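Local coordinates for BF1531-like N-terminal domain-containing protein (Bacteroides fragilis, PDB 3SLR), which is of unknown function but binds magnesium through a HAD-like phosphatase domain and may hydrolyse ester bonds, with an SGNH-hydrolase-like FkbH domain preceding it, at residues 107-112 and 152-157; 129-134 and 180-185; 262-267 and 366-371; 288-291 and 295-298; 343-346 and 352-355. All coordinates share one frame; numbering follows the deposited sequence.

How the contacts relate
Contacts 1 and 2 belong to the N-terminal FkbH domain; contacts 3, 4 and 5 belong to the magnesium-binding half of the chain. Contact 4 is the most thoroughly buried and wholly apolar in its side chains, whereas contact 2 lies at the surface and works through water. Contact 1 joins two helices by leucine packing, and contact 3 joins two others through aromatic rings. Contact 5 sets valine packing beneath a salt bridge near the surface. Contact 3 touches contacts 4 and 5: Q262 reaches the backbone of 295-298, and L367 and L370 pack on P354 of contact 5. Y180 of contact 2 meets T369 of contact 3, linking the two halves.

Contact 1: residues 107-112 and 152-157; sequences DRLDFV and TKLNYE
L109 and L154 overlap side by side, their ends pointing opposite ways, and carry most of the contact between helices 104-118 and 147-164. CD1 of L154 meets CG of L109 at 3.7 Å and also touches its CD2. With its CG anti to the backbone N (chi1 178°), L154 carries its branched end across to the other helix. L109 runs at about a right angle to E157, its two methyls straddling the aliphatic root of the glutamate: CD1 comes to 3.4 Å from E157 CB. The acid lends only its CB and CG, while its OE1 is hydrogen-bonded to N160. R108 behaves likewise. Its CG packs 3.9 Å from CD1 of L154, and bends at chi2 and chi3 turn the guanidinium away, where NH1 bonds to the hydroxyl of Y128. Leucine suits the middle because its forked end can meet two neighbours; long polar chains suit the margins because their stems are aliphatic and their ends can reach other partners. The segment axes approach to 10.3 Å at -24°, a nearly parallel pairing of helices that flank the five-stranded parallel sheet of this alpha/beta FkbH domain, assigned to the SGNH-hydrolase clan.

Contact 2: residues 129-134 and 180-185; sequences PEIEDT and YGRNFM
The irregular loop 129-134 passes the start of the short helix 182-185, with the CA atoms of I131 and R182 8.2 Å apart and G181 at the helix N-cap. R182 does most of the bridging. Its CG lies anti to the backbone N (chi1 -175°), the chain runs out extended as far as CD, and a bend at chi3 turns the guanidinium across the side chain of I131 at about a right angle. CG2 of I131 sits over the centre of one guanidinium face, 4.1 Å above the plane, while its CG1 touches R182 CD at 3.9 Å. Isoleucine suits this place because its two branches can cover both the planar head and the last methylene of the arginine. The loop carbonyls are reached through water. One water donates to E130 O and accepts from R182 NH1 at 3.1 Å, lying in the guanidinium plane; a second links E132 O to R182 NH2, 2.9 Å from that nitrogen. NH1 also lies 3.3 Å from E130 O, but at an angle too poor for a hydrogen bond. The carboxylate of E130 is bonded to T148 through OE2. In this surface contact of the FkbH domain, then, the isoleucine covers one face of the guanidinium and the two terminal nitrogens reach the carbonyls of E130 and E132 through water, so the charge probably stays well solvated.

Contact 3: residues 262-267 and 366-371; sequences QEWVKK and YLYTLN
The indole of W264 and the phenol of Y368 form an offset edge-to-face pair, the edge of Y368 directed toward the face of the five-membered ring. Their centroids are 5.8 Å apart and the planes stand at 63°. At the tyrosine edge, in its plane, lies W264 NE1, 3.9 Å from Y368 CE1. The six-membered part of the indole is met obliquely by L367, whose CD1 is 3.9 Å from W264 CZ3. Tryptophan suits the place because one long flat group can serve two neighbours that follow each other in the chain; its CG, anti to the backbone N (chi1 -177°), sends the indole outward from helix 255-270. Buried L367 supplies a plain methyl surface, whereas Y368 is exposed and its hydroxyl meets a water, 3.0 Å from Y368 OH, that accepts a hydrogen bond from K267 NZ. The pairing lays helix 363-368, near the C-terminal end of this construct, against helix 255-270, whose V265 packs on strand 224-227; the side chain of L367 is about 14 Å from a bound magnesium ion. Helix 255-270 thus connects helix 363-368 to the parallel sheet, as in the layered alpha/beta build of HAD-like phosphatase domains.

Contact 4: residues 288-291 and 295-298; sequences EPFE and EMVL
The methyl of selenomethionine M296 lies over the face of the F290 ring, a CH-pi contact with CE 3.6 Å from the ring centroid and 14° off the normal. Bends at chi2 (-72°) and chi3 (-69°) fold the M296 chain so that CE, rather than the selenium, lies against the ring; SE stands 5.4 Å from the centroid, completing a Met-aromatic contact. Methionine, here as its selenium analogue, suits the place because its flexible chain can fold a methyl onto a flat ring. Apolar packing extends this. M296 SE also touches P289 CB at 4.3 Å, and F290 CE2 meets L298 CB at 4.1 Å, the phenylalanine and leucine running alongside one another in the same direction. These groups join helix 283-292 to the loop leading toward strand 305-309, within the Rossmann-like alpha/beta core expected of a HAD phosphatase domain; the side chain of P289 is about 7 Å from that of the magnesium ligand D230. Contacts with backbone oxygens are the third kind. M296 CG comes to 3.2 Å from P289 O, and L298 O lies 3.6 Å from F290 CD2, buried there without a hydrogen-bonding partner. The amides of V297 and L298 both donate to Q262 OE1.

Contact 5: residues 343-346 and 352-355; sequences MVRE and TVPE
R345 NH2 is shared between two acceptors of the loop: V353 O, at 2.9 Å, and E355 OE1, also at 2.9 Å, the latter bond forming a salt bridge. Neither is straight, with N-H...O angles of 141° and 138°, and both oxygens are tilted out of the guanidinium plane. A weak bond from R345 NE, 3.3 Å from V353 O, adds a second hold on that carbonyl. The guanidinium and carboxylate planes are turned 31° apart. A water accepts from R345 NH1 and donates to E355 OE1, its oxygen 2.6 Å from OE1, bridging the two side chains a second time. Beneath this polar layer, V353 CG1 lies over one guanidinium face, offset toward its rim. The extended stem of R345 brings CG to 3.7 Å from V353 CB, while V353 CG2 touches V344 CG1 at 4.0 Å. Branched valines suit this buried interior, where both V344 and V353 also pack on F333 of strand 331-334. Farther out, R341 forms a salt bridge with E355 OE2, helping to position the carboxylate. Two arginines thus flank one glutamate, which would be expected to favour its ionised form, and their charges probably help hold the loop against helix 338-347.

Contact 1: residues 107-112 and 152-157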
# COMPACT_ATOMS: atom_id res chain seq x y z
N ASP A 107 3.49 -14.80 -23.28
CA ASP A 107 2.09 -14.79 -23.70
C ASP A 107 1.21 -13.92 -22.80
O ASP A 107 0.35 -13.18 -23.28
CB ASP A 107 1.52 -16.22 -23.74
CG ASP A 107 2.09 -17.05 -24.88
OD1 ASP A 107 2.73 -16.48 -25.80
OD2 ASP A 107 1.88 -18.28 -24.87
N ARG A 108 1.43 -14.03 -21.49
CA ARG A 108 0.67 -13.26 -20.52
C ARG A 108 0.99 -11.79 -20.72
O ARG A 108 0.09 -10.94 -20.74
CB ARG A 108 1.00 -13.74 -19.10
CG ARG A 108 0.27 -12.99 -17.97
CD ARG A 108 -1.25 -12.94 -18.17
NE ARG A 108 -1.89 -14.24 -18.46
CZ ARG A 108 -2.41 -15.06 -17.55
NH1 ARG A 108 -2.33 -14.78 -16.25
NH2 ARG A 108 -2.99 -16.19 -17.92
N LEU A 109 2.28 -11.49 -20.92
CA LEU A 109 2.71 -10.11 -21.15
C LEU A 109 2.09 -9.55 -22.42
O LEU A 109 1.69 -8.40 -22.46
CB LEU A 109 4.24 -10.02 -21.20
CG LEU A 109 4.97 -10.23 -19.88
CD1 LEU A 109 6.43 -10.50 -20.13
CD2 LEU A 109 4.80 -8.99 -18.99
N ASP A 110 1.99 -10.37 -23.46
CA ASP A 110 1.31 -9.95 -24.68
C ASP A 110 -0.14 -9.57 -24.39
O ASP A 110 -0.64 -8.56 -24.91
CB ASP A 110 1.37 -11.04 -25.76
CG ASP A 110 2.74 -11.13 -26.43
OD1 ASP A 110 3.56 -10.20 -26.27
OD2 ASP A 110 2.99 -12.14 -27.12
N PHE A 111 -0.83 -10.37 -23.58
CA PHE A 111 -2.22 -10.05 -23.28
C PHE A 111 -2.31 -8.74 -22.51
O PHE A 111 -3.18 -7.90 -22.77
CB PHE A 111 -2.90 -11.15 -22.47
CG PHE A 111 -4.29 -10.77 -22.05
CD1 PHE A 111 -5.32 -10.76 -22.97
CD2 PHE A 111 -4.55 -10.37 -20.75
CE1 PHE A 111 -6.60 -10.38 -22.60
CE2 PHE A 111 -5.83 -9.98 -20.37
CZ PHE A 111 -6.86 -9.98 -21.30
N VAL A 112 -1.40 -8.56 -21.55
CA VAL A 112 -1.39 -7.32 -20.78
C VAL A 112 -1.17 -6.09 -21.68
O VAL A 112 -1.87 -5.08 -21.55
CB VAL A 112 -0.35 -7.37 -19.65
CG1 VAL A 112 -0.25 -6.02 -18.95
CG2 VAL A 112 -0.73 -8.46 -18.65
N THR A 152 9.10 -15.05 -12.24
CA THR A 152 10.07 -14.00 -11.94
C THR A 152 10.26 -13.07 -13.13
O THR A 152 10.28 -11.84 -12.99
CB THR A 152 11.40 -14.63 -11.51
OG1 THR A 152 11.17 -15.51 -10.41
CG2 THR A 152 12.42 -13.54 -11.10
N LYS A 153 10.38 -13.65 -14.32
CA LYS A 153 10.42 -12.88 -15.56
C LYS A 153 9.14 -12.05 -15.72
O LYS A 153 9.19 -10.85 -16.01
CB LYS A 153 10.58 -13.83 -16.76
CG LYS A 153 10.42 -13.17 -18.13
CD LYS A 153 10.66 -14.17 -19.26
CE LYS A 153 10.27 -13.60 -20.62
NZ LYS A 153 10.55 -14.57 -21.73
N LEU A 154 7.99 -12.70 -15.56
CA LEU A 154 6.70 -12.02 -15.69
C LEU A 154 6.59 -10.79 -14.78
O LEU A 154 6.20 -9.72 -15.23
CB LEU A 154 5.55 -13.00 -15.43
CG LEU A 154 4.11 -12.49 -15.46
CD1 LEU A 154 3.78 -11.82 -16.79
CD2 LEU A 154 3.16 -13.65 -15.20
N ASN A 155 6.92 -10.94 -13.50
CA ASN A 155 6.75 -9.82 -12.57
C ASN A 155 7.68 -8.66 -12.90
O ASN A 155 7.31 -7.49 -12.75
CB ASN A 155 6.94 -10.27 -11.12
CG ASN A 155 5.70 -10.88 -10.53
OD1 ASN A 155 4.60 -10.40 -10.77
ND2 ASN A 155 5.86 -11.97 -9.79
N TYR A 156 8.88 -9.00 -13.36
CA TYR A 156 9.84 -7.98 -13.77
C TYR A 156 9.32 -7.20 -14.98
O TYR A 156 9.29 -5.97 -14.96
CB TYR A 156 11.21 -8.60 -14.07
CG TYR A 156 12.20 -7.63 -14.68
CD1 TYR A 156 12.65 -6.52 -13.98
CD2 TYR A 156 12.69 -7.84 -15.97
CE1 TYR A 156 13.56 -5.63 -14.55
CE2 TYR A 156 13.58 -6.97 -16.55
CZ TYR A 156 14.02 -5.86 -15.83
OH TYR A 156 14.91 -5.01 -16.42
N GLU A 157 8.91 -7.92 -16.01
CA GLU A 157 8.42 -7.25 -17.22
C GLU A 157 7.12 -6.49 -17.00
O GLU A 157 6.87 -5.48 -17.65
CB GLU A 157 8.27 -8.25 -18.37
CG GLU A 157 9.59 -8.87 -18.83
CD GLU A 157 10.60 -7.84 -19.33
OE1 GLU A 157 10.23 -6.66 -19.55
OE2 GLU A 157 11.77 -8.22 -19.51

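Contact 2: residues 129-134 and 180-185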
# COMPACT_ATOMS: atom_id res chain seq x y z
N PRO A 129 2.20 -13.14 -6.62
CA PRO A 129 3.03 -13.72 -5.56
C PRO A 129 3.56 -15.08 -5.98
O PRO A 129 2.83 -15.87 -6.60
CB PRO A 129 2.06 -13.90 -4.38
CG PRO A 129 0.81 -13.11 -4.76
CD PRO A 129 0.78 -13.04 -6.26
N GLU A 130 4.81 -15.39 -5.66
CA GLU A 130 5.36 -16.65 -6.11
C GLU A 130 4.75 -17.84 -5.37
O GLU A 130 4.66 -17.84 -4.15
CB GLU A 130 6.89 -16.67 -5.96
CG GLU A 130 7.52 -18.02 -6.40
CD GLU A 130 9.03 -18.03 -6.29
OE1 GLU A 130 9.62 -16.94 -6.13
OE2 GLU A 130 9.62 -19.14 -6.34
N ILE A 131 4.29 -18.84 -6.12
CA ILE A 131 4.05 -20.15 -5.53
C ILE A 131 5.21 -21.03 -5.98
O ILE A 131 5.36 -21.31 -7.16
CB ILE A 131 2.71 -20.77 -5.98
CG1 ILE A 131 1.53 -19.87 -5.57
CG2 ILE A 131 2.55 -22.19 -5.41
CD1 ILE A 131 0.22 -20.27 -6.23
N GLU A 132 6.08 -21.38 -5.04
CA GLU A 132 7.21 -22.23 -5.37
C GLU A 132 6.72 -23.68 -5.44
O GLU A 132 6.30 -24.24 -4.44
CB GLU A 132 8.32 -22.09 -4.32
CG GLU A 132 9.47 -23.06 -4.60
CD GLU A 132 10.59 -22.97 -3.59
OE1 GLU A 132 10.31 -22.87 -2.38
OE2 GLU A 132 11.75 -22.99 -4.03
N ASP A 133 6.76 -24.28 -6.63
CA ASP A 133 6.17 -25.62 -6.78
C ASP A 133 7.12 -26.73 -6.34
O ASP A 133 6.72 -27.90 -6.20
CB ASP A 133 5.62 -25.85 -8.20
CG ASP A 133 6.69 -25.83 -9.27
OD1 ASP A 133 7.90 -25.83 -8.95
OD2 ASP A 133 6.30 -25.85 -10.46
N THR A 134 8.37 -26.35 -6.08
CA THR A 134 9.45 -27.28 -5.73
C THR A 134 9.64 -28.46 -6.68
O THR A 134 10.23 -29.47 -6.30
CB THR A 134 9.33 -27.82 -4.28
OG1 THR A 134 8.27 -28.79 -4.21
CG2 THR A 134 9.11 -26.68 -3.28
N TYR A 180 2.88 -11.13 4.67
CA TYR A 180 1.94 -11.95 5.42
C TYR A 180 2.14 -13.45 5.17
O TYR A 180 1.87 -14.27 6.04
CB TYR A 180 0.50 -11.59 5.04
CG TYR A 180 0.10 -10.21 5.48
CD1 TYR A 180 0.23 -9.12 4.61
CD2 TYR A 180 -0.37 -9.97 6.76
CE1 TYR A 180 -0.13 -7.84 5.02
CE2 TYR A 180 -0.74 -8.70 7.18
CZ TYR A 180 -0.61 -7.64 6.30
OH TYR A 180 -0.98 -6.38 6.72
N GLY A 181 2.59 -13.79 3.96
CA GLY A 181 2.79 -15.19 3.59
C GLY A 181 1.55 -15.81 2.98
O GLY A 181 0.42 -15.52 3.39
N ARG A 182 1.75 -16.70 2.02
CA ARG A 182 0.64 -17.41 1.40
C ARG A 182 -0.12 -18.23 2.44
O ARG A 182 -1.32 -18.40 2.33
CB ARG A 182 1.13 -18.28 0.24
CG ARG A 182 -0.01 -18.97 -0.53
CD ARG A 182 0.47 -19.65 -1.81
NE ARG A 182 1.28 -20.85 -1.53
CZ ARG A 182 2.60 -20.89 -1.54
NH1 ARG A 182 3.32 -19.80 -1.79
NH2 ARG A 182 3.23 -22.03 -1.27
N ASN A 183 0.57 -18.71 3.47
CA ASN A 183 -0.10 -19.43 4.56
C ASN A 183 -1.26 -18.64 5.17
O ASN A 183 -2.23 -19.21 5.65
CB ASN A 183 0.91 -19.84 5.65
CG ASN A 183 1.77 -21.02 5.23
OD1 ASN A 183 1.50 -21.68 4.24
ND2 ASN A 183 2.82 -21.29 6.00
N PHE A 184 -1.17 -17.31 5.11
CA PHE A 184 -2.20 -16.42 5.64
C PHE A 184 -3.14 -15.91 4.54
O PHE A 184 -4.34 -15.75 4.75
CB PHE A 184 -1.53 -15.24 6.36
CG PHE A 184 -2.48 -14.11 6.70
CD1 PHE A 184 -3.09 -14.05 7.94
CD2 PHE A 184 -2.74 -13.12 5.78
CE1 PHE A 184 -3.96 -13.02 8.25
CE2 PHE A 184 -3.61 -12.08 6.08
CZ PHE A 184 -4.21 -12.03 7.32
N MSE A 185 -2.58 -15.66 3.35
CA MSE A 185 -3.33 -15.02 2.28
C MSE A 185 -4.29 -15.98 1.57
O MSE A 185 -5.27 -15.55 0.97
CB MSE A 185 -2.37 -14.44 1.23
CG MSE A 185 -1.38 -13.41 1.76
SE MSE A 185 -2.18 -11.70 2.22
CE MSE A 185 -2.88 -11.16 0.47
O HOH W 1 2.53 -16.96 -2.77
O HOH W 2 5.91 -23.10 -1.80

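Contact 3: residues 262-267 and 366-371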
# COMPACT_ATOMS: atom_id res chain seq x y z
N GLN A 262 14.42 5.94 10.97
CA GLN A 262 14.82 7.24 10.40
C GLN A 262 15.20 7.10 8.93
O GLN A 262 14.98 8.00 8.15
CB GLN A 262 15.99 7.85 11.17
CG GLN A 262 15.60 8.45 12.50
CD GLN A 262 16.73 9.26 13.11
OE1 GLN A 262 17.55 9.85 12.40
NE2 GLN A 262 16.76 9.30 14.43
N GLU A 263 15.78 5.95 8.56
CA GLU A 263 16.14 5.72 7.16
C GLU A 263 14.90 5.65 6.25
O GLU A 263 14.94 6.06 5.10
CB GLU A 263 16.99 4.44 7.03
CG GLU A 263 18.37 4.62 7.63
CD GLU A 263 19.13 3.32 7.80
OE1 GLU A 263 18.53 2.23 7.65
OE2 GLU A 263 20.34 3.39 8.11
N TRP A 264 13.81 5.10 6.78
CA TRP A 264 12.53 5.08 6.08
C TRP A 264 12.02 6.51 5.90
O TRP A 264 11.56 6.89 4.82
CB TRP A 264 11.53 4.24 6.89
CG TRP A 264 10.17 4.06 6.26
CD1 TRP A 264 9.84 3.21 5.23
CD2 TRP A 264 8.95 4.71 6.64
NE1 TRP A 264 8.50 3.32 4.95
CE2 TRP A 264 7.93 4.23 5.79
CE3 TRP A 264 8.63 5.67 7.61
CZ2 TRP A 264 6.61 4.66 5.89
CZ3 TRP A 264 7.31 6.10 7.71
CH2 TRP A 264 6.32 5.59 6.85
N VAL A 265 12.12 7.31 6.95
CA VAL A 265 11.67 8.71 6.88
C VAL A 265 12.49 9.46 5.83
O VAL A 265 11.96 10.24 5.04
CB VAL A 265 11.74 9.39 8.24
CG1 VAL A 265 11.40 10.90 8.13
CG2 VAL A 265 10.79 8.68 9.21
N LYS A 266 13.79 9.19 5.83
CA LYS A 266 14.70 9.79 4.86
C LYS A 266 14.27 9.49 3.43
O LYS A 266 14.34 10.37 2.56
CB LYS A 266 16.13 9.29 5.11
CG LYS A 266 17.16 9.83 4.13
CD LYS A 266 18.56 9.34 4.50
CE LYS A 266 19.64 10.19 3.83
NZ LYS A 266 20.21 9.51 2.64
N LYS A 267 13.86 8.25 3.17
CA LYS A 267 13.36 7.91 1.83
C LYS A 267 12.10 8.72 1.46
O LYS A 267 11.96 9.16 0.31
CB LYS A 267 13.09 6.41 1.69
CG LYS A 267 14.37 5.58 1.56
CD LYS A 267 14.03 4.10 1.32
CE LYS A 267 13.46 3.43 2.58
NZ LYS A 267 13.25 1.94 2.36
N TYR A 366 4.73 -2.46 11.22
CA TYR A 366 3.35 -2.02 11.37
C TYR A 366 2.97 -0.95 10.33
O TYR A 366 1.94 -1.05 9.68
CB TYR A 366 3.08 -1.49 12.79
CG TYR A 366 1.78 -0.74 12.86
CD1 TYR A 366 0.57 -1.41 12.80
CD2 TYR A 366 1.77 0.66 12.97
CE1 TYR A 366 -0.65 -0.71 12.85
CE2 TYR A 366 0.56 1.35 13.02
CZ TYR A 366 -0.63 0.66 12.97
OH TYR A 366 -1.82 1.36 13.02
N LEU A 367 3.83 0.05 10.15
CA LEU A 367 3.57 1.09 9.16
C LEU A 367 3.45 0.50 7.76
O LEU A 367 2.66 0.98 6.94
CB LEU A 367 4.65 2.17 9.22
CG LEU A 367 4.68 2.99 10.51
CD1 LEU A 367 5.91 3.89 10.54
CD2 LEU A 367 3.39 3.82 10.67
N TYR A 368 4.20 -0.56 7.49
CA TYR A 368 4.09 -1.24 6.21
C TYR A 368 2.67 -1.74 5.93
O TYR A 368 2.27 -1.80 4.77
CB TYR A 368 5.06 -2.42 6.11
CG TYR A 368 6.53 -2.09 6.02
CD1 TYR A 368 6.99 -0.83 5.67
CD2 TYR A 368 7.49 -3.09 6.25
CE1 TYR A 368 8.37 -0.55 5.59
CE2 TYR A 368 8.85 -2.83 6.16
CZ TYR A 368 9.28 -1.56 5.82
OH TYR A 368 10.65 -1.32 5.74
N THR A 369 1.92 -2.11 6.98
CA THR A 369 0.57 -2.66 6.81
C THR A 369 -0.45 -1.60 6.41
O THR A 369 -1.56 -1.94 5.98
CB THR A 369 0.04 -3.36 8.10
OG1 THR A 369 -0.30 -2.38 9.08
CG2 THR A 369 1.07 -4.34 8.70
N LEU A 370 -0.09 -0.34 6.57
CA LEU A 370 -1.02 0.77 6.32
C LEU A 370 -0.90 1.41 4.93
O LEU A 370 -1.81 2.13 4.49
CB LEU A 370 -0.82 1.84 7.40
CG LEU A 370 -0.94 1.37 8.85
CD1 LEU A 370 -0.70 2.54 9.81
CD2 LEU A 370 -2.28 0.72 9.12
N ASN A 371 0.22 1.17 4.25
CA ASN A 371 0.48 1.76 2.93
C ASN A 371 0.13 3.25 2.90
O ASN A 371 -0.73 3.67 2.13
CB ASN A 371 -0.30 1.02 1.85
CG ASN A 371 0.18 1.36 0.45
OD1 ASN A 371 1.38 1.38 0.18
ND2 ASN A 371 -0.76 1.64 -0.45
O HOH W 3 12.33 0.98 4.77

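Contact 4: residues 288-291 and 295-298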
# COMPACT_ATOMS: atom_id res chain seq x y z
N GLU A 288 18.98 20.04 19.21
CA GLU A 288 20.38 19.71 19.50
C GLU A 288 20.87 18.37 18.93
O GLU A 288 21.96 18.32 18.36
CB GLU A 288 20.68 19.81 21.00
CG GLU A 288 21.68 20.91 21.32
CD GLU A 288 22.09 20.90 22.78
OE1 GLU A 288 21.25 20.55 23.63
OE2 GLU A 288 23.26 21.24 23.06
N PRO A 289 20.08 17.29 19.07
CA PRO A 289 20.56 16.02 18.51
C PRO A 289 20.73 16.08 16.99
O PRO A 289 21.70 15.52 16.49
CB PRO A 289 19.46 15.03 18.89
CG PRO A 289 18.78 15.63 20.06
CD PRO A 289 18.83 17.12 19.83
N PHE A 290 19.82 16.75 16.29
CA PHE A 290 19.98 16.93 14.84
C PHE A 290 21.29 17.62 14.54
O PHE A 290 21.98 17.28 13.58
CB PHE A 290 18.82 17.77 14.26
CG PHE A 290 17.48 17.08 14.31
CD1 PHE A 290 16.69 17.16 15.45
CD2 PHE A 290 17.01 16.36 13.22
CE1 PHE A 290 15.46 16.53 15.50
CE2 PHE A 290 15.77 15.73 13.26
CZ PHE A 290 14.99 15.81 14.40
N GLU A 291 21.62 18.61 15.36
CA GLU A 291 22.80 19.45 15.15
C GLU A 291 24.11 18.81 15.62
O GLU A 291 25.14 18.99 14.98
CB GLU A 291 22.62 20.80 15.85
CG GLU A 291 21.39 21.59 15.41
CD GLU A 291 21.10 22.78 16.32
OE1 GLU A 291 21.46 22.72 17.52
OE2 GLU A 291 20.50 23.77 15.84
N GLU A 295 25.14 10.29 14.94
CA GLU A 295 24.40 9.08 14.60
C GLU A 295 23.02 9.36 14.05
O GLU A 295 22.35 8.45 13.59
CB GLU A 295 24.29 8.12 15.79
CG GLU A 295 25.49 7.19 15.97
CD GLU A 295 25.84 6.42 14.70
OE1 GLU A 295 25.08 5.52 14.29
OE2 GLU A 295 26.89 6.73 14.10
N MSE A 296 22.58 10.62 14.11
CA MSE A 296 21.29 10.97 13.51
C MSE A 296 21.33 10.74 12.00
O MSE A 296 22.27 11.15 11.31
CB MSE A 296 20.93 12.43 13.81
CG MSE A 296 20.61 12.71 15.28
SE MSE A 296 18.90 11.98 15.84
CE MSE A 296 17.70 13.17 14.83
N VAL A 297 20.31 10.07 11.48
CA VAL A 297 20.14 9.95 10.03
C VAL A 297 19.47 11.20 9.50
O VAL A 297 19.93 11.81 8.53
CB VAL A 297 19.32 8.69 9.66
CG1 VAL A 297 19.07 8.62 8.16
CG2 VAL A 297 20.07 7.44 10.11
N LEU A 298 18.38 11.60 10.14
CA LEU A 298 17.70 12.85 9.80
C LEU A 298 18.51 14.05 10.28
O LEU A 298 19.03 14.04 11.40
CB LEU A 298 16.30 12.86 10.43
CG LEU A 298 15.38 11.74 9.92
CD1 LEU A 298 14.03 11.77 10.61
CD2 LEU A 298 15.23 11.86 8.42

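Contact 5: residues 343-346 and 352-355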
# COMPACT_ATOMS: atom_id res chain seq x y z
N MSE A 343 -5.72 12.73 21.17
CA MSE A 343 -6.14 14.12 21.13
C MSE A 343 -6.01 14.72 19.72
O MSE A 343 -6.89 15.47 19.29
CB MSE A 343 -5.45 14.95 22.21
CG MSE A 343 -4.18 15.64 21.78
SE MSE A 343 -4.52 17.50 21.34
CE MSE A 343 -5.48 18.05 22.95
N VAL A 344 -4.95 14.39 18.98
CA VAL A 344 -4.86 14.87 17.60
C VAL A 344 -5.99 14.27 16.76
O VAL A 344 -6.58 14.95 15.91
CB VAL A 344 -3.47 14.61 16.97
CG1 VAL A 344 -3.49 14.88 15.48
CG2 VAL A 344 -2.40 15.47 17.65
N ARG A 345 -6.32 13.00 16.99
CA ARG A 345 -7.41 12.36 16.27
C ARG A 345 -8.73 13.08 16.47
O ARG A 345 -9.48 13.30 15.51
CB ARG A 345 -7.61 10.93 16.75
CG ARG A 345 -6.58 9.98 16.25
CD ARG A 345 -7.13 8.57 16.21
NE ARG A 345 -6.04 7.63 16.01
CZ ARG A 345 -5.37 7.06 17.01
NH1 ARG A 345 -5.71 7.31 18.26
NH2 ARG A 345 -4.38 6.22 16.75
N GLU A 346 -9.02 13.43 17.72
CA GLU A 346 -10.30 14.04 18.05
C GLU A 346 -10.36 15.50 17.62
O GLU A 346 -11.39 15.97 17.16
CB GLU A 346 -10.57 13.98 19.55
CG GLU A 346 -10.48 12.61 20.17
CD GLU A 346 -10.66 12.66 21.68
OE1 GLU A 346 -11.38 13.57 22.16
OE2 GLU A 346 -10.08 11.81 22.38
N THR A 352 -4.28 11.62 9.57
CA THR A 352 -4.15 10.19 9.81
C THR A 352 -3.17 9.97 10.95
O THR A 352 -2.05 10.47 10.92
CB THR A 352 -3.71 9.47 8.53
OG1 THR A 352 -4.72 9.65 7.53
CG2 THR A 352 -3.49 7.96 8.78
N VAL A 353 -3.61 9.25 11.98
CA VAL A 353 -2.81 9.03 13.17
C VAL A 353 -2.65 7.53 13.43
O VAL A 353 -3.46 6.93 14.14
CB VAL A 353 -3.44 9.70 14.40
CG1 VAL A 353 -2.48 9.62 15.58
CG2 VAL A 353 -3.80 11.17 14.10
N PRO A 354 -1.61 6.92 12.85
CA PRO A 354 -1.43 5.47 13.00
C PRO A 354 -1.30 5.03 14.45
O PRO A 354 -0.65 5.72 15.25
CB PRO A 354 -0.15 5.20 12.22
CG PRO A 354 -0.18 6.23 11.14
CD PRO A 354 -0.71 7.48 11.83
N GLU A 355 -1.91 3.90 14.77
CA GLU A 355 -1.86 3.33 16.11
C GLU A 355 -0.56 2.55 16.26
O GLU A 355 -0.55 1.32 16.20
CB GLU A 355 -3.08 2.43 16.33
CG GLU A 355 -3.20 1.81 17.72
CD GLU A 355 -3.36 2.86 18.81
OE1 GLU A 355 -3.88 3.95 18.53
OE2 GLU A 355 -2.96 2.58 19.95
O HOH W 4 -3.83 6.05 20.10